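Long-range contacts in aminopeptidase C (Lactobacillus rhamnosus, PDB 4K7C), which is a cysteine aminopeptidase of the papain-like C1 family and probably removes residues from the N termini of peptides: residues L131-G139 with N173-A184; Q141-K151 with L282-H293. All coordinates share one frame; numbering follows the deposited sequence. Where two conformers were deposited one is given.

Interaction 1: residues L131-G139 with N173-A184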
loop_
_atom_site.group_PDB
_atom_site.type_symbol
_atom_site.label_atom_id
_atom_site.label_comp_id
_atom_site.label_asym_id
_atom_site.label_seq_id
_atom_site.Cartn_x
_atom_site.Cartn_y
_atom_site.Cartn_z
ATOM N N LEU A 131 8.239 -0.565 43.497
ATOM C CA LEU A 131 8.898 -1.778 43.001
ATOM C C LEU A 131 8.058 -2.701 42.145
ATOM O O LEU A 131 8.488 -3.130 41.077
ATOM C CB LEU A 131 9.333 -2.634 44.190
ATOM C CG LEU A 131 10.774 -2.584 44.575
ATOM C CD1 LEU A 131 10.965 -3.591 45.727
ATOM C CD2 LEU A 131 11.683 -2.934 43.368
ATOM N N LEU A 132 6.868 -3.028 42.640
ATOM C CA LEU A 132 6.031 -4.046 42.006
ATOM C C LEU A 132 5.333 -3.454 40.785
ATOM O O LEU A 132 4.918 -4.226 39.894
ATOM C CB LEU A 132 5.036 -4.624 42.957
ATOM C CG LEU A 132 5.699 -5.372 44.073
ATOM C CD1 LEU A 132 4.691 -5.767 45.134
ATOM C CD2 LEU A 132 6.406 -6.627 43.571
ATOM N N ALA A 133 5.161 -2.142 40.794
ATOM C CA ALA A 133 4.465 -1.488 39.673
ATOM C C ALA A 133 5.322 -1.575 38.404
ATOM O O ALA A 133 4.779 -1.729 37.322
ATOM C CB ALA A 133 4.095 -0.042 39.993
ATOM N N THR A 134 6.658 -1.543 38.562
ATOM C CA THR A 134 7.542 -1.600 37.437
ATOM C C THR A 134 8.755 -2.476 37.730
ATOM O O THR A 134 9.855 -1.943 38.015
ATOM C CB THR A 134 8.002 -0.212 36.991
ATOM O OG1 THR A 134 6.907 0.691 36.999
ATOM C CG2 THR A 134 8.518 -0.260 35.628
ATOM N N PRO A 135 8.558 -3.806 37.773
ATOM C CA PRO A 135 9.720 -4.617 38.217
ATOM C C PRO A 135 11.016 -4.389 37.451
ATOM O O PRO A 135 12.084 -4.238 38.056
ATOM C CB PRO A 135 9.198 -6.067 38.066
ATOM C CG PRO A 135 7.739 -5.939 38.164
ATOM C CD PRO A 135 7.442 -4.685 37.412
ATOM N N GLN A 136 10.938 -4.330 36.136
ATOM C CA GLN A 136 11.990 -3.797 35.328
ATOM C C GLN A 136 11.377 -3.076 34.145
ATOM O O GLN A 136 10.173 -3.156 33.934
ATOM C CB GLN A 136 12.931 -4.891 34.892
ATOM C CG GLN A 136 12.220 -6.035 34.171
ATOM C CD GLN A 136 12.055 -5.775 32.678
ATOM O OE1 GLN A 136 12.994 -5.370 31.962
ATOM N NE2 GLN A 136 10.873 -5.989 32.201
ATOM N N GLN A 137 12.197 -2.404 33.371
ATOM C CA GLN A 137 11.755 -1.791 32.138
ATOM C C GLN A 137 12.935 -1.632 31.207
ATOM O O GLN A 137 14.078 -1.873 31.577
ATOM C CB GLN A 137 11.106 -0.438 32.454
ATOM C CG GLN A 137 12.012 0.575 33.149
ATOM C CD GLN A 137 11.290 1.868 33.528
ATOM O OE1 GLN A 137 10.910 2.607 32.672
ATOM N NE2 GLN A 137 11.131 2.131 34.830
ATOM N N ASP A 138 12.660 -1.200 29.994
ATOM C CA ASP A 138 13.723 -0.965 28.988
ATOM C C ASP A 138 14.663 0.160 29.298
ATOM O O ASP A 138 15.822 0.056 28.944
ATOM C CB ASP A 138 13.165 -0.748 27.570
ATOM C CG ASP A 138 12.567 -2.009 26.937
ATOM O OD1 ASP A 138 12.501 -3.124 27.516
ATOM O OD2 ASP A 138 12.038 -1.890 25.788
ATOM N N GLY A 139 14.167 1.261 29.899
ATOM C CA GLY A 139 14.956 2.426 30.087
ATOM C C GLY A 139 16.062 2.381 31.139
ATOM O O GLY A 139 16.067 1.530 32.063
ATOM N N ASN A 173 8.859 -7.817 28.042
ATOM C CA ASN A 173 8.642 -7.106 29.309
ATOM C C ASN A 173 7.420 -7.664 30.038
ATOM O O ASN A 173 7.462 -7.831 31.274
ATOM C CB ASN A 173 8.481 -5.602 29.122
ATOM C CG ASN A 173 9.795 -4.967 28.781
ATOM O OD1 ASN A 173 10.795 -5.240 29.443
ATOM N ND2 ASN A 173 9.833 -4.191 27.736
ATOM N N GLY A 174 6.350 -7.976 29.287
ATOM C CA GLY A 174 5.145 -8.537 29.940
ATOM C C GLY A 174 5.428 -9.834 30.672
ATOM O O GLY A 174 5.041 -10.050 31.824
ATOM N N LEU A 175 6.140 -10.750 30.018
ATOM C CA LEU A 175 6.409 -12.083 30.606
ATOM C C LEU A 175 7.468 -11.986 31.686
ATOM O O LEU A 175 7.289 -12.577 32.749
ATOM C CB LEU A 175 6.901 -13.089 29.523
ATOM C CG LEU A 175 7.191 -14.514 30.009
ATOM C CD1 LEU A 175 5.920 -15.129 30.582
ATOM C CD2 LEU A 175 7.809 -15.326 28.837
ATOM N N LEU A 176 8.442 -11.102 31.503
ATOM C CA LEU A 176 9.498 -11.040 32.513
ATOM C C LEU A 176 8.916 -10.384 33.801
ATOM O O LEU A 176 9.214 -10.813 34.919
ATOM C CB LEU A 176 10.735 -10.328 31.991
ATOM C CG LEU A 176 11.913 -10.188 32.972
ATOM C CD1 LEU A 176 12.336 -11.575 33.408
ATOM C CD2 LEU A 176 12.989 -9.450 32.229
ATOM N N ASN A 177 8.086 -9.375 33.611
ATOM C CA ASN A 177 7.463 -8.703 34.761
ATOM C C ASN A 177 6.590 -9.675 35.519
ATOM O O ASN A 177 6.574 -9.679 36.753
ATOM C CB ASN A 177 6.716 -7.445 34.281
ATOM C CG ASN A 177 7.622 -6.321 34.004
ATOM O OD1 ASN A 177 8.831 -6.325 34.341
ATOM N ND2 ASN A 177 7.092 -5.314 33.363
ATOM N N LEU A 178 5.901 -10.548 34.786
ATOM C CA LEU A 178 5.019 -11.528 35.422
ATOM C C LEU A 178 5.861 -12.473 36.262
ATOM O O LEU A 178 5.622 -12.718 37.467
ATOM C CB LEU A 178 4.268 -12.268 34.380
ATOM C CG LEU A 178 3.633 -13.609 34.751
ATOM C CD1 LEU A 178 2.707 -13.503 35.954
ATOM C CD2 LEU A 178 2.919 -14.275 33.585
ATOM N N LYS A 179 6.947 -12.923 35.634
ATOM C CA LYS A 179 7.907 -13.847 36.303
ATOM C C LYS A 179 8.473 -13.195 37.606
ATOM O O LYS A 179 8.498 -13.830 38.697
ATOM C CB LYS A 179 9.047 -14.226 35.335
ATOM C CG LYS A 179 10.136 -15.106 35.939
ATOM C CD LYS A 179 9.642 -16.419 36.482
ATOM C CE LYS A 179 10.741 -17.468 36.635
ATOM N NZ LYS A 179 11.858 -16.973 37.379
ATOM N N LEU A 180 8.924 -11.957 37.515
ATOM C CA LEU A 180 9.529 -11.281 38.636
ATOM C C LEU A 180 8.545 -11.068 39.742
ATOM O O LEU A 180 8.857 -11.341 40.929
ATOM C CB LEU A 180 10.158 -9.975 38.256
ATOM C CG LEU A 180 11.296 -10.010 37.268
ATOM C CD1 LEU A 180 11.675 -8.605 36.850
ATOM C CD2 LEU A 180 12.500 -10.814 37.836
ATOM N N ARG A 181 7.317 -10.716 39.373
ATOM C CA ARG A 181 6.254 -10.579 40.411
ATOM C C ARG A 181 5.901 -11.882 41.135
ATOM O O ARG A 181 5.724 -11.926 42.371
ATOM C CB ARG A 181 5.005 -9.911 39.774
ATOM C CG ARG A 181 5.143 -8.458 39.481
ATOM C CD ARG A 181 3.881 -7.952 38.788
ATOM N NE ARG A 181 4.024 -6.545 38.441
ATOM C CZ ARG A 181 3.844 -5.987 37.251
ATOM N NH1 ARG A 181 3.525 -6.696 36.159
ATOM N NH2 ARG A 181 3.916 -4.669 37.199
ATOM N N LYS A 182 5.823 -12.974 40.420
ATOM C CA LYS A 182 5.559 -14.268 40.943
ATOM C C LYS A 182 6.678 -14.639 41.899
ATOM O O LYS A 182 6.436 -15.184 42.969
ATOM C CB LYS A 182 5.515 -15.305 39.846
ATOM C CG LYS A 182 5.387 -16.708 40.376
ATOM C CD LYS A 182 5.302 -17.729 39.274
ATOM C CE LYS A 182 4.933 -19.095 39.876
ATOM N NZ LYS A 182 6.166 -19.669 40.340
ATOM N N ASP A 183 7.892 -14.416 41.444
ATOM C CA ASP A 183 9.070 -14.675 42.309
ATOM C C ASP A 183 9.115 -13.759 43.563
ATOM O O ASP A 183 9.603 -14.179 44.644
ATOM C CB ASP A 183 10.343 -14.534 41.495
ATOM C CG ASP A 183 10.564 -15.657 40.520
ATOM O OD1 ASP A 183 9.948 -16.755 40.650
ATOM O OD2 ASP A 183 11.417 -15.431 39.614
ATOM N N ALA A 184 8.633 -12.516 43.465
ATOM C CA ALA A 184 8.550 -11.623 44.616
ATOM C C ALA A 184 7.641 -12.219 45.666
ATOM O O ALA A 184 7.912 -12.152 46.855
ATOM C CB ALA A 184 8.020 -10.243 44.210
HETATM O O HOH W 1 8.014 -2.677 32.473
#
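Q136 reaches from the loop after helix 126-133 to N173 and N177, one turn apart on helix 170-192. This is loop-on-helix packing within the papain-like fold of the C1-like peptidases. The Q136 chain bends at chi2 (86°), which brings NE2 to both asparagine oxygens. NE2 of Q136 donates to N173 OD1 at 2.9 Å and to N177 OD1 at 3.0 Å. Both acceptors lie close to the Q136 amide plane, but NE2 stands above the plane of the N177 side-chain carbonyl. Q136 OE1 is hydrogen-bonded to K104 on helix 96-117. N173 ND2 donates to D138 OD1 at 2.9 Å. That carboxylate also has a salt bridge to K104 and hydrogen bonds to S169 OG and G68 N. With an alanine in place of Q136, N173 and N177 would probably lose their shared amide donor and K104 one acceptor. A water links Q136 O to N177 ND2. P135 CB packs on L180 CD1 at 3.7 Å. Further along, R181 grips L132 O side-on, with NE and NH2 each 2.9 Å from that oxygen. R181 NH1 pairs with E359 of the second subunit. P135 CG sits over one guanidinium face of R181, 3.6 Å above the plane and offset toward the rim.

Interaction 2: residues Q141-K151 with L282-H293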
loop_
_atom_site.group_PDB
_atom_site.type_symbol
_atom_site.label_atom_id
_atom_site.label_comp_id
_atom_site.label_asym_id
_atom_site.label_seq_id
_atom_site.Cartn_x
_atom_site.Cartn_y
_atom_site.Cartn_z
ATOM N N GLN A 141 19.718 5.039 32.755
ATOM C CA GLN A 141 20.495 6.247 32.850
ATOM C C GLN A 141 21.968 5.908 32.546
ATOM O O GLN A 141 22.368 4.724 32.566
ATOM C CB GLN A 141 20.301 6.857 34.270
ATOM C CG GLN A 141 18.854 7.014 34.688
ATOM C CD GLN A 141 18.616 8.024 35.809
ATOM O OE1 GLN A 141 19.513 8.771 36.194
ATOM N NE2 GLN A 141 17.405 8.071 36.306
ATOM N N TRP A 142 22.761 6.946 32.274
ATOM C CA TRP A 142 24.144 6.829 31.817
ATOM C C TRP A 142 24.986 5.910 32.732
ATOM O O TRP A 142 25.642 5.008 32.249
ATOM C CB TRP A 142 24.809 8.212 31.752
ATOM C CG TRP A 142 26.265 8.059 31.474
ATOM C CD1 TRP A 142 27.279 7.935 32.398
ATOM C CD2 TRP A 142 26.896 7.904 30.189
ATOM N NE1 TRP A 142 28.473 7.717 31.771
ATOM C CE2 TRP A 142 28.277 7.708 30.418
ATOM C CE3 TRP A 142 26.440 7.941 28.876
ATOM C CZ2 TRP A 142 29.203 7.548 29.358
ATOM C CZ3 TRP A 142 27.356 7.827 27.842
ATOM C CH2 TRP A 142 28.726 7.595 28.084
ATOM N N ASP A 143 24.885 6.081 34.042
ATOM C CA ASP A 143 25.755 5.333 34.967
ATOM C C ASP A 143 25.410 3.846 34.959
ATOM O O ASP A 143 26.287 3.005 35.168
ATOM C CB ASP A 143 25.632 5.898 36.375
ATOM C CG ASP A 143 26.133 7.355 36.503
ATOM O OD1 ASP A 143 27.150 7.747 35.883
ATOM O OD2 ASP A 143 25.451 8.129 37.243
HETATM N N MSE A 144 24.137 3.536 34.711
HETATM C CA MSE A 144 23.709 2.133 34.506
HETATM C C MSE A 144 24.229 1.536 33.228
HETATM O O MSE A 144 24.558 0.353 33.166
HETATM C CB MSE A 144 22.166 2.114 34.534
HETATM C CG MSE A 144 21.653 2.377 35.937
HETATM SE SE MSE A 144 19.736 2.877 35.927
HETATM C CE MSE A 144 18.909 1.224 35.273
ATOM N N LEU A 145 24.391 2.324 32.162
ATOM C CA LEU A 145 24.970 1.759 30.952
ATOM C C LEU A 145 26.471 1.522 31.196
ATOM O O LEU A 145 27.024 0.466 30.809
ATOM C CB LEU A 145 24.756 2.752 29.816
ATOM C CG LEU A 145 25.014 2.310 28.371
ATOM C CD1 LEU A 145 26.496 2.371 28.032
ATOM C CD2 LEU A 145 24.388 0.937 28.162
ATOM N N SER A 146 27.157 2.502 31.789
ATOM C CA SER A 146 28.549 2.281 32.181
ATOM C C SER A 146 28.765 1.041 32.999
ATOM O O SER A 146 29.705 0.274 32.712
ATOM C CB SER A 146 29.126 3.489 32.917
ATOM O OG SER A 146 29.308 4.434 31.968
ATOM N N ALA A 147 27.921 0.830 33.999
ATOM C CA ALA A 147 28.027 -0.330 34.836
ATOM C C ALA A 147 28.031 -1.598 33.990
ATOM O O ALA A 147 28.794 -2.544 34.259
ATOM C CB ALA A 147 26.900 -0.412 35.840
ATOM N N LEU A 148 27.152 -1.632 32.966
ATOM C CA LEU A 148 27.082 -2.772 32.092
ATOM C C LEU A 148 28.321 -2.963 31.273
ATOM O O LEU A 148 28.799 -4.085 31.186
ATOM C CB LEU A 148 25.845 -2.700 31.143
ATOM C CG LEU A 148 24.512 -2.792 31.885
ATOM C CD1 LEU A 148 23.393 -2.315 30.969
ATOM C CD2 LEU A 148 24.243 -4.203 32.356
ATOM N N ILE A 149 28.894 -1.875 30.771
ATOM C CA ILE A 149 30.054 -1.959 29.924
ATOM C C ILE A 149 31.286 -2.361 30.738
ATOM O O ILE A 149 32.125 -3.115 30.252
ATOM C CB ILE A 149 30.163 -0.676 29.147
ATOM C CG1 ILE A 149 29.063 -0.754 28.046
ATOM C CG2 ILE A 149 31.520 -0.497 28.460
ATOM C CD1 ILE A 149 29.132 0.425 27.209
ATOM N N GLU A 150 31.372 -1.824 31.964
ATOM C CA GLU A 150 32.454 -2.190 32.875
ATOM C C GLU A 150 32.433 -3.688 33.121
ATOM O O GLU A 150 33.476 -4.306 33.144
ATOM C CB GLU A 150 32.358 -1.418 34.183
ATOM C CG GLU A 150 32.754 0.024 33.906
ATOM C CD GLU A 150 32.606 0.920 35.093
ATOM O OE1 GLU A 150 33.518 1.747 35.256
ATOM O OE2 GLU A 150 31.586 0.816 35.809
ATOM N N LYS A 151 31.273 -4.273 33.298
ATOM C CA LYS A 151 31.214 -5.673 33.703
ATOM C C LYS A 151 31.284 -6.639 32.485
ATOM O O LYS A 151 31.834 -7.778 32.595
ATOM C CB LYS A 151 29.976 -5.919 34.526
ATOM C CG LYS A 151 29.825 -7.352 34.979
ATOM C CD LYS A 151 28.706 -7.457 36.004
ATOM C CE LYS A 151 28.757 -8.796 36.657
ATOM N NZ LYS A 151 27.753 -8.834 37.723
ATOM N N LEU A 282 17.385 2.809 42.827
ATOM C CA LEU A 282 17.473 2.904 41.327
ATOM C C LEU A 282 18.817 2.276 40.811
ATOM O O LEU A 282 19.893 2.619 41.313
ATOM C CB LEU A 282 17.439 4.354 40.833
ATOM C CG LEU A 282 17.935 4.708 39.430
ATOM C CD1 LEU A 282 16.992 4.272 38.358
ATOM C CD2 LEU A 282 18.252 6.211 39.181
ATOM N N GLY A 283 18.752 1.420 39.805
ATOM C CA GLY A 283 19.961 0.657 39.418
ATOM C C GLY A 283 19.711 -0.522 38.534
ATOM O O GLY A 283 18.585 -0.828 38.193
ATOM N N ASN A 284 20.796 -1.166 38.079
ATOM C CA ASN A 284 20.676 -2.448 37.432
ATOM C C ASN A 284 21.703 -3.453 37.945
ATOM O O ASN A 284 21.386 -4.613 38.101
ATOM C CB ASN A 284 20.835 -2.381 35.899
ATOM C CG ASN A 284 22.002 -1.522 35.411
ATOM O OD1 ASN A 284 22.770 -0.895 36.173
ATOM N ND2 ASN A 284 22.096 -1.410 34.123
ATOM N N VAL A 285 22.945 -3.016 38.099
ATOM C CA VAL A 285 24.021 -4.039 38.325
ATOM C C VAL A 285 24.377 -4.016 39.833
ATOM O O VAL A 285 25.002 -3.092 40.285
ATOM C CB VAL A 285 25.304 -3.783 37.576
ATOM C CG1 VAL A 285 26.361 -4.868 37.924
ATOM C CG2 VAL A 285 25.019 -3.787 36.052
ATOM N N VAL A 286 23.888 -5.005 40.554
ATOM C CA VAL A 286 24.252 -5.131 41.969
ATOM C C VAL A 286 25.753 -5.314 42.008
ATOM O O VAL A 286 26.339 -6.205 41.328
ATOM C CB VAL A 286 23.490 -6.246 42.738
ATOM C CG1 VAL A 286 24.046 -6.472 44.179
ATOM C CG2 VAL A 286 21.998 -5.963 42.784
ATOM N N GLY A 287 26.379 -4.485 42.855
ATOM C CA GLY A 287 27.787 -4.527 43.003
ATOM C C GLY A 287 28.529 -3.590 42.077
ATOM O O GLY A 287 29.723 -3.409 42.223
ATOM N N GLY A 288 27.846 -2.990 41.113
ATOM C CA GLY A 288 28.496 -2.108 40.177
ATOM C C GLY A 288 28.251 -0.694 40.617
ATOM O O GLY A 288 27.638 -0.438 41.668
ATOM N N ARG A 289 28.760 0.217 39.834
ATOM C CA ARG A 289 28.688 1.608 40.201
ATOM C C ARG A 289 27.236 2.126 40.297
ATOM O O ARG A 289 26.343 1.649 39.563
ATOM C CB ARG A 289 29.492 2.421 39.199
ATOM C CG ARG A 289 28.832 2.507 37.807
ATOM C CD ARG A 289 29.327 3.703 36.995
ATOM N NE ARG A 289 30.762 3.585 36.682
ATOM C CZ ARG A 289 31.728 4.367 37.214
ATOM N NH1 ARG A 289 32.999 4.169 36.853
ATOM N NH2 ARG A 289 31.426 5.374 38.064
ATOM N N GLU A 290 27.018 3.082 41.196
ATOM C CA GLU A 290 25.681 3.645 41.394
ATOM C C GLU A 290 25.484 4.892 40.582
ATOM O O GLU A 290 26.393 5.449 40.076
ATOM C CB GLU A 290 25.449 3.987 42.879
ATOM C CG GLU A 290 25.464 2.782 43.818
ATOM C CD GLU A 290 25.345 3.187 45.281
ATOM O OE1 GLU A 290 25.337 4.412 45.600
ATOM O OE2 GLU A 290 25.235 2.266 46.115
ATOM N N VAL A 291 24.236 5.326 40.482
ATOM C CA VAL A 291 23.875 6.602 39.833
ATOM C C VAL A 291 24.385 7.757 40.715
ATOM O O VAL A 291 24.134 7.780 41.944
ATOM C CB VAL A 291 22.319 6.649 39.606
ATOM C CG1 VAL A 291 21.804 8.040 39.151
ATOM C CG2 VAL A 291 21.887 5.562 38.615
ATOM N N ARG A 292 25.075 8.687 40.063
ATOM C CA ARG A 292 25.529 9.976 40.663
ATOM C C ARG A 292 25.312 11.163 39.718
ATOM O O ARG A 292 25.888 11.203 38.627
ATOM C CB ARG A 292 27.048 9.841 40.968
ATOM C CG ARG A 292 27.419 8.945 42.157
ATOM C CD ARG A 292 26.866 9.348 43.527
ATOM N NE ARG A 292 27.324 8.405 44.545
ATOM C CZ ARG A 292 26.731 7.288 44.923
ATOM N NH1 ARG A 292 25.564 6.934 44.431
ATOM N NH2 ARG A 292 27.314 6.513 45.870
ATOM N N HIS A 293 24.394 12.077 40.071
ATOM C CA HIS A 293 24.122 13.230 39.306
ATOM C C HIS A 293 24.651 14.463 40.056
ATOM O O HIS A 293 24.342 14.636 41.241
ATOM C CB HIS A 293 22.595 13.419 39.153
ATOM C CG HIS A 293 21.887 12.342 38.415
ATOM N ND1 HIS A 293 22.238 11.976 37.135
ATOM C CD2 HIS A 293 20.765 11.652 38.717
ATOM C CE1 HIS A 293 21.409 11.026 36.717
ATOM N NE2 HIS A 293 20.518 10.801 37.664
HETATM O O HOH W 2 27.833 10.089 36.901
HETATM O O HOH W 3 30.639 -0.651 37.719
HETATM O O HOH W 4 28.564 -6.928 39.796
#
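R289 starts with CG between its backbone N and carbonyl carbon (chi1 71°) and its chain bends at chi3 (64°), which swings its guanidinium to E150. The E150 chain runs out extended to meet it. The two flat groups lie 25° apart and join side-on in a salt bridge, one nitrogen to each oxygen. R289 NH1 is 2.9 Å from E150 OE1, and R289 NE is 3.0 Å from E150 OE2. A water also joins E150 OE2 to R289 N, and D258 is a second acidic partner of R289 NH1. In the papain-like fold here, the long connection between strands 275-279 and 293-295 lies along helix 142-152. It reverses at a type II turn, V285 to G288. Ahead of the turn, N284 ND2 donates to M144 O at 3.2 Å, from above the carbonyl plane. L148 N reaches the same oxygen from the opposite face. N284 ND2 also hydrogen-bonds D103 OD1 of helix 96-117. V285 CG2 touches both A147 CB and L148 CD2, at 3.9 and 3.8 Å. M144, a selenomethionine in this derivative, sets SE 3.9 Å from L282 CD1. At the first turn of the helix, R292 N donates to D143 OD2 at 2.9 Å in a nearly straight bond, meeting it from above the carboxylate plane. A water bridges D143 OD1 to R292 O.

The chain first passes through 131-139, the end of helix 126-133 and its following loop. It then enters 141-151, on helix 142-152. Next comes 173-184, on helix 170-192, which closes the loop of interaction 1 across 33 intervening residues. Interaction 2 closes later, at 282-293, after 130 residues that run through helix 197-219 and several strands. The segments alternate, so the two contacts cross and neither nests in the other. Interaction 1 ties the end of helix 126-133 and the loop after it to helix 170-192. Interaction 2 ties helix 142-152 to the connection leading into strand 293-295. Their centres are 19 Å apart, yet they touch through G139 O and M144 CE. Both also reach the second subunit.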